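Local coordinates for type I site-specific restriction-modification system, R (Restriction) subunit (Vibrio vulnificus, PDB 3H1T), which probably drives ATP-dependent DNA translocation and cleavage as part of a type I restriction enzyme and is here an N-terminal fragment with both helicase-like domains, at residues V68-Q73 / T541-D546; R189-V194 / W220-A225; D431-T436 / P500-T505; R525-N528 / E532-Q535. All blocks are in the same frame, centred on the assembly; numbering follows the deposited sequence.

In the fold
Contact 1 joins segments 468 residues apart and encloses the other three along the chain, tying hairpin strand 67-70 to the loop after helix 530-537. Contact 2 comes next and pairs helices 181-195 and 211-224 of the first helicase-like domain. Contacts 3 and 4 follow in series in the second: contact 3 sets helix 422-436 on strand 502-505 of its sheet, and contact 4 lies between the loop after strand 518-524 and the helix that follows. Their centres lie 20 Å apart. Contact 2 is 45 Å from contact 3 and 35 Å from contact 4, centre to centre, on opposite sides of the chain's centre, as expected for two RecA-like lobes of a superfamily 2 motor.

Contact 1: residues V68-Q73 / T541-D546; sequences VQRGEQ and TRLRED
Arg70 and Glu545 make the charged pair of this surface contact. Their salt bridge runs from Arg70 NH1 to Glu545 OE1 over 3.1 Å, while Glu545 OE2 lies farther from the same NH1 at 3.6 Å. The guanidinium and carboxylate planes are turned 50° apart and OE1 approaches obliquely, so the pairing is a charge contact without the two parallel bonds of a bidentate bridge. A bend at chi3 (90°) turns the end of Arg70, whereas Glu545 stays extended beyond CG, with CG opposite the backbone N (chi1 174°). Arg70 NE, meanwhile, is hydrogen-bonded to Gly59 O, which holds the NE side of the group, while NH1 and NH2 lie toward the loop.

The second touch is van der Waals: the Leu543 CD1 methyl comes to 3.7 Å from Arg70 NH2, the two side chains arriving from opposite directions. Arg70 alone therefore supplies the first segment's share of the contact, touching a methyl with one terminal nitrogen and a carboxylate with the other.

Within the loop, Arg544 NH1 and Asp546 OD2 form a local salt bridge of 2.7 Å. Segment 541-546 begins at the end of the Gln-x-x-Gly-Arg-x-x-Arg signature, motif VI of superfamily 2 helicases, and the contact joins the loop leaving that motif to the two-stranded antiparallel hairpin 61-64/67-70.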
loop_
_atom_site.group_PDB
_atom_site.type_symbol
_atom_site.label_atom_id
_atom_site.label_comp_id
_atom_site.label_asym_id
_atom_site.label_seq_id
_atom_site.Cartn_x
_atom_site.Cartn_y
_atom_site.Cartn_z
ATOM N N VAL A 68 -6.049 1.708 23.671
ATOM C CA VAL A 68 -5.881 2.135 22.270
ATOM C C VAL A 68 -7.045 2.883 21.620
ATOM O O VAL A 68 -8.199 2.674 21.982
ATOM C CB VAL A 68 -5.563 0.899 21.351
ATOM C CG1 VAL A 68 -4.866 -0.192 22.161
ATOM C CG2 VAL A 68 -6.831 0.372 20.695
ATOM N N GLN A 69 -6.718 3.734 20.643
ATOM C CA GLN A 69 -7.712 4.525 19.901
ATOM C C GLN A 69 -7.118 5.166 18.643
ATOM O O GLN A 69 -5.913 5.122 18.418
ATOM C CB GLN A 69 -8.276 5.643 20.797
ATOM C CG GLN A 69 -7.194 6.514 21.416
ATOM C CD GLN A 69 -7.741 7.678 22.215
ATOM O OE1 GLN A 69 -8.222 8.663 21.654
ATOM N NE2 GLN A 69 -7.679 7.567 23.536
ATOM N N ARG A 70 -7.981 5.742 17.816
ATOM C CA ARG A 70 -7.552 6.439 16.612
ATOM C C ARG A 70 -7.585 7.913 17.014
ATOM O O ARG A 70 -8.455 8.320 17.772
ATOM C CB ARG A 70 -8.555 6.212 15.463
ATOM C CG ARG A 70 -8.952 4.774 15.196
ATOM C CD ARG A 70 -9.751 4.661 13.911
ATOM N NE ARG A 70 -8.888 4.437 12.755
ATOM C CZ ARG A 70 -8.724 3.260 12.164
ATOM N NH1 ARG A 70 -9.365 2.194 12.615
ATOM N NH2 ARG A 70 -7.917 3.151 11.123
ATOM N N GLY A 71 -6.623 8.710 16.579
ATOM C CA GLY A 71 -6.691 10.131 16.862
ATOM C C GLY A 71 -6.852 10.608 15.445
ATOM O O GLY A 71 -7.799 10.202 14.783
ATOM N N GLU A 72 -6.031 11.560 15.035
ATOM C CA GLU A 72 -5.972 11.999 13.646
ATOM C C GLU A 72 -7.299 12.331 12.920
ATOM O O GLU A 72 -8.098 13.084 13.441
ATOM C CB GLU A 72 -5.243 10.869 12.892
ATOM C CG GLU A 72 -4.520 11.256 11.587
ATOM C CD GLU A 72 -3.176 11.942 11.794
ATOM O OE1 GLU A 72 -2.549 11.772 12.865
ATOM O OE2 GLU A 72 -2.756 12.646 10.850
ATOM N N GLN A 73 -7.454 11.778 11.704
ATOM C CA GLN A 73 -8.608 11.995 10.804
ATOM C C GLN A 73 -8.370 13.274 10.004
ATOM O O GLN A 73 -8.873 14.322 10.358
ATOM C CB GLN A 73 -9.914 12.083 11.587
ATOM C CG GLN A 73 -10.704 10.789 11.697
ATOM C CD GLN A 73 -11.511 10.522 10.452
ATOM O OE1 GLN A 73 -12.725 10.295 10.505
ATOM N NE2 GLN A 73 -10.843 10.559 9.317
ATOM N N THR A 541 0.597 -5.927 8.862
ATOM C CA THR A 541 0.169 -4.530 8.770
ATOM C C THR A 541 -1.277 -4.282 8.368
ATOM O O THR A 541 -1.735 -3.144 8.376
ATOM C CB THR A 541 1.042 -3.730 7.786
ATOM O OG1 THR A 541 0.941 -4.327 6.488
ATOM C CG2 THR A 541 2.509 -3.720 8.238
ATOM N N ARG A 542 -1.993 -5.334 7.996
ATOM C CA ARG A 542 -3.385 -5.192 7.591
ATOM C C ARG A 542 -4.292 -4.912 8.805
ATOM O O ARG A 542 -4.119 -5.508 9.868
ATOM C CB ARG A 542 -3.815 -6.475 6.881
ATOM C CG ARG A 542 -5.011 -6.329 5.974
ATOM C CD ARG A 542 -4.580 -6.085 4.541
ATOM N NE ARG A 542 -5.469 -6.739 3.583
ATOM C CZ ARG A 542 -6.749 -6.420 3.412
ATOM N NH1 ARG A 542 -7.300 -5.451 4.135
ATOM N NH2 ARG A 542 -7.481 -7.071 2.516
ATOM N N LEU A 543 -5.251 -3.997 8.652
ATOM C CA LEU A 543 -6.172 -3.655 9.738
ATOM C C LEU A 543 -7.515 -4.384 9.667
ATOM O O LEU A 543 -8.047 -4.657 8.586
ATOM C CB LEU A 543 -6.434 -2.147 9.774
ATOM C CG LEU A 543 -5.437 -1.164 10.392
ATOM C CD1 LEU A 543 -5.868 0.250 10.058
ATOM C CD2 LEU A 543 -5.377 -1.354 11.897
ATOM N N ARG A 544 -8.052 -4.696 10.843
ATOM C CA ARG A 544 -9.326 -5.391 10.973
ATOM C C ARG A 544 -9.916 -5.070 12.340
ATOM O O ARG A 544 -10.122 -5.952 13.182
ATOM C CB ARG A 544 -9.137 -6.901 10.838
ATOM C CG ARG A 544 -9.716 -7.482 9.564
ATOM C CD ARG A 544 -11.173 -7.074 9.373
ATOM N NE ARG A 544 -11.717 -7.556 8.104
ATOM C CZ ARG A 544 -12.947 -7.303 7.663
ATOM N NH1 ARG A 544 -13.777 -6.564 8.386
ATOM N NH2 ARG A 544 -13.351 -7.794 6.496
ATOM N N GLU A 545 -10.154 -3.782 12.549
ATOM C CA GLU A 545 -10.727 -3.238 13.778
ATOM C C GLU A 545 -11.964 -4.057 14.063
ATOM O O GLU A 545 -12.349 -4.286 15.215
ATOM C CB GLU A 545 -11.092 -1.791 13.502
ATOM C CG GLU A 545 -11.837 -1.031 14.567
ATOM C CD GLU A 545 -11.876 0.459 14.247
ATOM O OE1 GLU A 545 -12.097 0.809 13.069
ATOM O OE2 GLU A 545 -11.692 1.280 15.170
ATOM N N ASP A 546 -12.578 -4.479 12.966
ATOM C CA ASP A 546 -13.785 -5.289 12.941
ATOM C C ASP A 546 -13.614 -6.488 13.882
ATOM O O ASP A 546 -14.460 -6.761 14.735
ATOM C CB ASP A 546 -13.992 -5.747 11.492
ATOM C CG ASP A 546 -15.395 -6.205 11.209
ATOM O OD1 ASP A 546 -16.335 -5.664 11.822
ATOM O OD2 ASP A 546 -15.561 -7.091 10.346
#

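Contact 2: residues R189-V194 / W220-A225; sequences RAVQSV and WKLWSA
Lys221 lays its aliphatic chain across Val191 at about a right angle, with CE 3.7 Å from Val191 CG2 and CD 4.0 Å from the same methyl. Two successive bends, chi3 68° and chi4 71°, curl the lysine so that its methylenes rest on the valine. Its ammonium group turns instead to Ser169 O and Leu167 O, both of which it hydrogen-bonds; the charged end is thus satisfied by backbone carbonyls although the residue is buried. In Val191, CG1 lies opposite the backbone N and CG2 beside it; both methyls touch Lys221 CE, CG2 more closely, and CG1 also faces Leu222.

Leu222 presents CD2 to both valines, 4.5 Å from Val191 CG1 and 4.4 Å from Val194 CG1. These are loose van der Waals distances; the axes of the two short helical segments come within 10.9 Å, their N-to-C directions 46° apart. The two helices precede and follow strand 200-205 in the first RecA-like domain, and helix 211-224 begins within the Walker A sequence (P-loop), probably the ATP-binding loop. Trp227 touches both Val194 and Leu222, and Val194 also reaches strand 333-338.

On the first helix, Ser193 OG donates to Arg189 O at 2.6 Å. Ser193 N reaches that oxygen from the opposite face of the carbonyl plane.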
loop_
_atom_site.group_PDB
_atom_site.type_symbol
_atom_site.label_atom_id
_atom_site.label_comp_id
_atom_site.label_asym_id
_atom_site.label_seq_id
_atom_site.Cartn_x
_atom_site.Cartn_y
_atom_site.Cartn_z
ATOM N N ARG A 189 -1.780 9.630 -12.077
ATOM C CA ARG A 189 -0.426 9.873 -12.564
ATOM C C ARG A 189 0.006 8.822 -13.565
ATOM O O ARG A 189 0.862 9.080 -14.412
ATOM C CB ARG A 189 0.574 9.910 -11.410
ATOM C CG ARG A 189 0.309 11.047 -10.463
ATOM C CD ARG A 189 1.499 11.331 -9.592
ATOM N NE ARG A 189 1.214 12.426 -8.679
ATOM C CZ ARG A 189 2.000 12.774 -7.671
ATOM N NH1 ARG A 189 3.133 12.111 -7.450
ATOM N NH2 ARG A 189 1.637 13.757 -6.867
ATOM N N ALA A 190 -0.585 7.637 -13.456
ATOM C CA ALA A 190 -0.282 6.541 -14.357
ATOM C C ALA A 190 -0.905 6.862 -15.706
ATOM O O ALA A 190 -0.231 6.838 -16.736
ATOM C CB ALA A 190 -0.853 5.246 -13.807
ATOM N N VAL A 191 -2.196 7.179 -15.681
ATOM C CA VAL A 191 -2.946 7.525 -16.885
ATOM C C VAL A 191 -2.323 8.732 -17.559
ATOM O O VAL A 191 -2.243 8.806 -18.783
ATOM C CB VAL A 191 -4.396 7.855 -16.526
ATOM C CG1 VAL A 191 -5.151 8.338 -17.761
ATOM C CG2 VAL A 191 -5.058 6.631 -15.915
ATOM N N GLN A 192 -1.881 9.675 -16.733
ATOM C CA GLN A 192 -1.238 10.905 -17.195
ATOM C C GLN A 192 0.081 10.540 -17.878
ATOM O O GLN A 192 0.381 11.010 -18.973
ATOM C CB GLN A 192 -0.976 11.800 -15.982
ATOM C CG GLN A 192 -0.636 13.254 -16.244
ATOM C CD GLN A 192 -0.427 14.035 -14.941
ATOM O OE1 GLN A 192 -1.376 14.300 -14.196
ATOM N NE2 GLN A 192 0.828 14.388 -14.658
ATOM N N SER A 193 0.867 9.704 -17.209
ATOM C CA SER A 193 2.152 9.249 -17.735
ATOM C C SER A 193 1.996 8.657 -19.136
ATOM O O SER A 193 2.741 8.998 -20.059
ATOM C CB SER A 193 2.758 8.180 -16.821
ATOM O OG SER A 193 3.200 8.735 -15.596
ATOM N N VAL A 194 1.033 7.754 -19.279
ATOM C CA VAL A 194 0.761 7.097 -20.545
ATOM C C VAL A 194 0.375 8.112 -21.608
ATOM O O VAL A 194 0.847 8.053 -22.738
ATOM C CB VAL A 194 -0.370 6.057 -20.377
ATOM C CG1 VAL A 194 -0.747 5.469 -21.708
ATOM C CG2 VAL A 194 0.092 4.963 -19.439
ATOM N N TRP A 220 -9.533 0.281 -16.517
ATOM C CA TRP A 220 -10.881 0.710 -16.841
ATOM C C TRP A 220 -10.873 2.090 -17.506
ATOM O O TRP A 220 -11.469 2.273 -18.571
ATOM C CB TRP A 220 -11.751 0.708 -15.579
ATOM C CG TRP A 220 -13.180 1.036 -15.839
ATOM C CD1 TRP A 220 -13.794 2.233 -15.628
ATOM C CD2 TRP A 220 -14.189 0.150 -16.339
ATOM N NE1 TRP A 220 -15.121 2.151 -15.960
ATOM C CE2 TRP A 220 -15.392 0.883 -16.399
ATOM C CE3 TRP A 220 -14.191 -1.192 -16.743
ATOM C CZ2 TRP A 220 -16.596 0.319 -16.842
ATOM C CZ3 TRP A 220 -15.391 -1.755 -17.185
ATOM C CH2 TRP A 220 -16.576 -0.995 -17.230
ATOM N N LYS A 221 -10.179 3.053 -16.903
ATOM C CA LYS A 221 -10.115 4.398 -17.467
ATOM C C LYS A 221 -9.681 4.379 -18.934
ATOM O O LYS A 221 -10.389 4.900 -19.798
ATOM C CB LYS A 221 -9.166 5.295 -16.647
ATOM C CG LYS A 221 -9.805 5.932 -15.411
ATOM C CD LYS A 221 -8.833 6.810 -14.623
ATOM C CE LYS A 221 -8.419 8.071 -15.383
ATOM N NZ LYS A 221 -9.505 9.076 -15.510
ATOM N N LEU A 222 -8.532 3.773 -19.216
ATOM C CA LEU A 222 -8.024 3.708 -20.583
ATOM C C LEU A 222 -8.859 2.825 -21.513
ATOM O O LEU A 222 -9.024 3.152 -22.687
ATOM C CB LEU A 222 -6.581 3.217 -20.574
ATOM C CG LEU A 222 -5.548 4.153 -19.947
ATOM C CD1 LEU A 222 -4.367 3.342 -19.451
ATOM C CD2 LEU A 222 -5.120 5.187 -20.961
ATOM N N TRP A 223 -9.394 1.720 -20.997
ATOM C CA TRP A 223 -10.193 0.813 -21.821
ATOM C C TRP A 223 -11.490 1.461 -22.301
ATOM O O TRP A 223 -11.702 1.675 -23.498
ATOM C CB TRP A 223 -10.533 -0.458 -21.036
ATOM C CG TRP A 223 -11.294 -1.475 -21.839
ATOM C CD1 TRP A 223 -10.844 -2.172 -22.932
ATOM C CD2 TRP A 223 -12.628 -1.933 -21.594
ATOM N NE1 TRP A 223 -11.816 -3.037 -23.375
ATOM C CE2 TRP A 223 -12.922 -2.908 -22.572
ATOM C CE3 TRP A 223 -13.606 -1.614 -20.643
ATOM C CZ2 TRP A 223 -14.156 -3.568 -22.621
ATOM C CZ3 TRP A 223 -14.834 -2.274 -20.693
ATOM C CH2 TRP A 223 -15.095 -3.239 -21.675
ATOM N N SER A 224 -12.361 1.771 -21.354
ATOM C CA SER A 224 -13.635 2.379 -21.673
ATOM C C SER A 224 -13.500 3.631 -22.533
ATOM O O SER A 224 -14.429 3.985 -23.252
ATOM C CB SER A 224 -14.383 2.704 -20.376
ATOM O OG SER A 224 -13.526 3.334 -19.442
ATOM N N ALA A 225 -12.348 4.292 -22.466
ATOM C CA ALA A 225 -12.109 5.522 -23.220
ATOM C C ALA A 225 -11.631 5.259 -24.648
ATOM O O ALA A 225 -11.457 6.194 -25.442
ATOM C CB ALA A 225 -11.085 6.375 -22.490
#

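Contact 3: residues D431-T436 / P500-T505; sequences DFMKRT and PVILTT
Met433, present as selenomethionine, meets Ile502 tip to tip, and this apolar encounter dominates the contact. Ile502 CD1 lies 3.4 Å from Met433 CE and equally 3.4 Å from Met433 SE, so the methyl sits against both atoms of the selenoether end. The carbon pair is tighter than ordinary van der Waals contact. A bend about the CG-SE bond (chi3 71°) turns CE out of the line of an otherwise extended chain, and brings it also to 3.9 Å from Val501 CG1; there the two side chains slide past each other in opposite directions.

The polar bonds do not join the two segments: one closes within the helix, and others bind the strand to its neighbours. Thr436 OG1 donates to Phe432 O at 2.9 Å, but the donor stands 40° out of the carbonyl plane with a C=O...donor angle of 119°, well off a lone pair. It links the side chain to the preceding turn of helix 422-436. On the other side, strand 502-505 is flanked by parallel neighbours 474-476 and 441-446, and Val501 and Ile502 make backbone hydrogen bonds on these flanks.

Thr442 touches both Met433 and Ile502, and Leu459 of helix 449-462 also meets Ile502. The helix is therefore joined to strand 502-505, next to the outermost strand of the second RecA-like domain's sheet, by buried methyl and selenium groups held through dispersion, with no directional bond between them.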
loop_
_atom_site.group_PDB
_atom_site.type_symbol
_atom_site.label_atom_id
_atom_site.label_comp_id
_atom_site.label_asym_id
_atom_site.label_seq_id
_atom_site.Cartn_x
_atom_site.Cartn_y
_atom_site.Cartn_z
ATOM N N ASP A 431 5.583 -18.601 26.337
ATOM C CA ASP A 431 5.398 -17.841 27.578
ATOM C C ASP A 431 4.836 -16.484 27.223
ATOM O O ASP A 431 3.932 -15.985 27.889
ATOM C CB ASP A 431 6.724 -17.653 28.318
ATOM C CG ASP A 431 7.173 -18.903 29.057
ATOM O OD1 ASP A 431 6.378 -19.861 29.195
ATOM O OD2 ASP A 431 8.337 -18.906 29.525
ATOM N N PHE A 432 5.371 -15.892 26.159
ATOM C CA PHE A 432 4.916 -14.589 25.696
ATOM C C PHE A 432 3.426 -14.680 25.402
ATOM O O PHE A 432 2.629 -13.920 25.942
ATOM C CB PHE A 432 5.703 -14.162 24.442
ATOM C CG PHE A 432 5.114 -12.976 23.728
ATOM C CD1 PHE A 432 4.074 -13.145 22.811
ATOM C CD2 PHE A 432 5.584 -11.686 23.973
ATOM C CE1 PHE A 432 3.511 -12.050 22.148
ATOM C CE2 PHE A 432 5.028 -10.581 23.317
ATOM C CZ PHE A 432 3.985 -10.764 22.400
HETATM N N MSE A 433 3.043 -15.623 24.555
HETATM C CA MSE A 433 1.636 -15.789 24.219
HETATM C C MSE A 433 0.754 -16.109 25.429
HETATM O O MSE A 433 -0.414 -15.718 25.467
HETATM C CB MSE A 433 1.487 -16.869 23.142
HETATM C CG MSE A 433 2.121 -16.459 21.816
HETATM SE SE MSE A 433 1.869 -17.697 20.334
HETATM C CE MSE A 433 -0.032 -17.387 20.024
ATOM N N LYS A 434 1.300 -16.817 26.413
ATOM C CA LYS A 434 0.543 -17.159 27.610
ATOM C C LYS A 434 0.250 -15.893 28.409
ATOM O O LYS A 434 -0.815 -15.771 29.027
ATOM C CB LYS A 434 1.304 -18.209 28.462
ATOM C CG LYS A 434 1.027 -19.657 28.026
ATOM C CD LYS A 434 1.844 -20.711 28.788
ATOM C CE LYS A 434 1.306 -22.121 28.503
ATOM N NZ LYS A 434 2.214 -23.216 28.977
ATOM N N ARG A 435 1.168 -14.933 28.376
ATOM C CA ARG A 435 0.945 -13.704 29.110
ATOM C C ARG A 435 0.201 -12.660 28.289
ATOM O O ARG A 435 -0.133 -11.611 28.819
ATOM C CB ARG A 435 2.271 -13.119 29.635
ATOM C CG ARG A 435 3.168 -12.492 28.588
ATOM C CD ARG A 435 4.426 -11.915 29.206
ATOM N NE ARG A 435 5.405 -12.938 29.537
ATOM C CZ ARG A 435 6.435 -13.260 28.761
ATOM N NH1 ARG A 435 6.615 -12.634 27.606
ATOM N NH2 ARG A 435 7.290 -14.198 29.143
ATOM N N THR A 436 -0.097 -12.951 27.023
ATOM C CA THR A 436 -0.803 -11.980 26.185
ATOM C C THR A 436 -2.121 -12.449 25.569
ATOM O O THR A 436 -3.163 -11.883 25.854
ATOM C CB THR A 436 0.108 -11.464 25.050
ATOM O OG1 THR A 436 0.617 -12.577 24.299
ATOM C CG2 THR A 436 1.271 -10.664 25.630
ATOM N N PRO A 500 -5.842 -22.855 12.677
ATOM C CA PRO A 500 -4.578 -22.816 13.423
ATOM C C PRO A 500 -4.309 -21.446 14.019
ATOM O O PRO A 500 -4.785 -20.427 13.511
ATOM C CB PRO A 500 -3.534 -23.165 12.360
ATOM C CG PRO A 500 -4.303 -23.978 11.368
ATOM C CD PRO A 500 -5.578 -23.177 11.265
ATOM N N VAL A 501 -3.550 -21.408 15.100
ATOM C CA VAL A 501 -3.213 -20.142 15.701
ATOM C C VAL A 501 -1.811 -19.761 15.214
ATOM O O VAL A 501 -1.552 -18.613 14.872
ATOM C CB VAL A 501 -3.254 -20.248 17.231
ATOM C CG1 VAL A 501 -2.879 -18.922 17.854
ATOM C CG2 VAL A 501 -4.638 -20.660 17.667
ATOM N N ILE A 502 -0.933 -20.758 15.140
ATOM C CA ILE A 502 0.444 -20.576 14.713
ATOM C C ILE A 502 0.770 -21.323 13.437
ATOM O O ILE A 502 0.534 -22.522 13.349
ATOM C CB ILE A 502 1.463 -21.150 15.726
ATOM C CG1 ILE A 502 0.975 -20.963 17.166
ATOM C CG2 ILE A 502 2.815 -20.510 15.479
ATOM C CD1 ILE A 502 0.940 -19.577 17.597
ATOM N N LEU A 503 1.327 -20.629 12.458
ATOM C CA LEU A 503 1.745 -21.273 11.226
ATOM C C LEU A 503 3.263 -21.118 11.169
ATOM O O LEU A 503 3.791 -20.049 11.480
ATOM C CB LEU A 503 1.149 -20.593 9.985
ATOM C CG LEU A 503 -0.335 -20.654 9.602
ATOM C CD1 LEU A 503 -0.512 -19.989 8.228
ATOM C CD2 LEU A 503 -0.796 -22.095 9.545
ATOM N N THR A 504 3.970 -22.179 10.808
ATOM C CA THR A 504 5.413 -22.085 10.678
ATOM C C THR A 504 5.660 -22.256 9.184
ATOM O O THR A 504 4.924 -22.977 8.496
ATOM C CB THR A 504 6.146 -23.189 11.456
ATOM O OG1 THR A 504 5.810 -24.463 10.905
ATOM C CG2 THR A 504 5.737 -23.164 12.914
ATOM N N THR A 505 6.676 -21.576 8.682
ATOM C CA THR A 505 7.012 -21.652 7.281
ATOM C C THR A 505 8.472 -21.224 7.176
ATOM O O THR A 505 9.137 -21.010 8.185
ATOM C CB THR A 505 6.136 -20.667 6.488
ATOM O OG1 THR A 505 6.350 -20.843 5.090
ATOM C CG2 THR A 505 6.489 -19.247 6.875
#

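Contact 4: residues R525-N528 / E532-Q535; sequences RVVN and EFKQ
Arg525 NH1 and Glu532 OE2 form a salt bridge of 2.8 Å, the strongest link across this short loop-to-helix contact. The carboxylate oxygen lies at the guanidinium edge, near its plane, yet the N-H...O angle of 134° makes the hydrogen bond weak, and the two flat groups are turned 61° from each other. Gln507 completes the cluster: its NE2 hydrogen-bonds Glu532 OE2 and its OE1 accepts from Arg525 NH2, so one amide holds both partners of the bridge.

The other carboxylate oxygen faces the loop backbone. Glu532 OE1 takes a long, weak hydrogen bond from Asn528 N, 3.5 Å away but straighter at 154°. An extended side chain, swung away from its own backbone N, carries the carboxylate across to the loop.

Packing begins next to this oxygen. Val527 CA lies 3.6 Å from Glu532 OE1, and Val527 CG1 comes 3.7 Å from Phe533 N and 3.8 Å from Phe533 CB. The methyl stands at the edge of the Phe533 ring, near its plane; Phe565 touches both residues.

Helix 530-537 enters motif VI at Gln535. With OE2 gripped by Arg525 and Gln507, and OE1 weakly by Asn528 N, the Glu532 carboxylate links the helix to the loop that leaves strand 518-524; in this partly buried setting the arginine probably offsets its charge.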
loop_
_atom_site.group_PDB
_atom_site.type_symbol
_atom_site.label_atom_id
_atom_site.label_comp_id
_atom_site.label_asym_id
_atom_site.label_seq_id
_atom_site.Cartn_x
_atom_site.Cartn_y
_atom_site.Cartn_z
ATOM N N ARG A 525 14.798 -16.672 11.383
ATOM C CA ARG A 525 15.570 -16.979 10.203
ATOM C C ARG A 525 16.471 -15.838 9.793
ATOM O O ARG A 525 16.331 -14.712 10.260
ATOM C CB ARG A 525 14.623 -17.279 9.046
ATOM C CG ARG A 525 13.926 -16.037 8.535
ATOM C CD ARG A 525 12.991 -16.380 7.427
ATOM N NE ARG A 525 13.633 -17.300 6.502
ATOM C CZ ARG A 525 13.587 -17.176 5.186
ATOM N NH1 ARG A 525 12.929 -16.163 4.644
ATOM N NH2 ARG A 525 14.197 -18.062 4.418
ATOM N N VAL A 526 17.387 -16.159 8.893
ATOM C CA VAL A 526 18.307 -15.192 8.351
ATOM C C VAL A 526 17.574 -14.527 7.204
ATOM O O VAL A 526 17.221 -15.185 6.224
ATOM C CB VAL A 526 19.586 -15.871 7.774
ATOM C CG1 VAL A 526 20.467 -14.835 7.084
ATOM C CG2 VAL A 526 20.355 -16.567 8.881
ATOM N N VAL A 527 17.296 -13.239 7.346
ATOM C CA VAL A 527 16.652 -12.498 6.273
ATOM C C VAL A 527 17.826 -12.002 5.433
ATOM O O VAL A 527 18.719 -11.318 5.944
ATOM C CB VAL A 527 15.855 -11.307 6.816
ATOM C CG1 VAL A 527 15.374 -10.436 5.667
ATOM C CG2 VAL A 527 14.680 -11.805 7.619
ATOM N N ASN A 528 17.850 -12.358 4.154
ATOM C CA ASN A 528 18.971 -11.944 3.331
ATOM C C ASN A 528 18.736 -10.733 2.442
ATOM O O ASN A 528 19.622 -10.361 1.670
ATOM C CB ASN A 528 19.480 -13.113 2.473
ATOM C CG ASN A 528 20.982 -13.001 2.165
ATOM O OD1 ASN A 528 21.400 -12.283 1.245
ATOM N ND2 ASN A 528 21.794 -13.702 2.949
ATOM N N GLU A 532 12.634 -8.882 1.265
ATOM C CA GLU A 532 12.104 -10.008 2.034
ATOM C C GLU A 532 11.692 -9.555 3.418
ATOM O O GLU A 532 10.665 -9.968 3.917
ATOM C CB GLU A 532 13.135 -11.140 2.162
ATOM C CG GLU A 532 12.687 -12.280 3.085
ATOM C CD GLU A 532 13.539 -13.543 2.976
ATOM O OE1 GLU A 532 14.686 -13.570 3.477
ATOM O OE2 GLU A 532 13.050 -14.522 2.380
ATOM N N PHE A 533 12.498 -8.702 4.033
ATOM C CA PHE A 533 12.177 -8.217 5.363
ATOM C C PHE A 533 10.817 -7.515 5.375
ATOM O O PHE A 533 9.960 -7.798 6.212
ATOM C CB PHE A 533 13.256 -7.247 5.859
ATOM C CG PHE A 533 12.999 -6.723 7.239
ATOM C CD1 PHE A 533 13.329 -7.480 8.361
ATOM C CD2 PHE A 533 12.411 -5.468 7.421
ATOM C CE1 PHE A 533 13.073 -6.991 9.659
ATOM C CE2 PHE A 533 12.154 -4.967 8.702
ATOM C CZ PHE A 533 12.486 -5.731 9.827
ATOM N N LYS A 534 10.635 -6.594 4.436
ATOM C CA LYS A 534 9.393 -5.839 4.339
ATOM C C LYS A 534 8.178 -6.694 4.008
ATOM O O LYS A 534 7.053 -6.345 4.367
ATOM C CB LYS A 534 9.529 -4.722 3.306
ATOM C CG LYS A 534 10.492 -3.619 3.735
ATOM C CD LYS A 534 10.203 -2.300 3.036
ATOM C CE LYS A 534 11.342 -1.285 3.245
ATOM N NZ LYS A 534 11.548 -0.836 4.662
ATOM N N GLN A 535 8.398 -7.800 3.306
ATOM C CA GLN A 535 7.318 -8.709 2.963
ATOM C C GLN A 535 6.904 -9.435 4.237
ATOM O O GLN A 535 5.717 -9.659 4.485
ATOM C CB GLN A 535 7.774 -9.732 1.921
ATOM C CG GLN A 535 7.854 -9.202 0.499
ATOM C CD GLN A 535 8.420 -10.231 -0.462
ATOM O OE1 GLN A 535 8.625 -9.955 -1.645
ATOM N NE2 GLN A 535 8.672 -11.432 0.043
#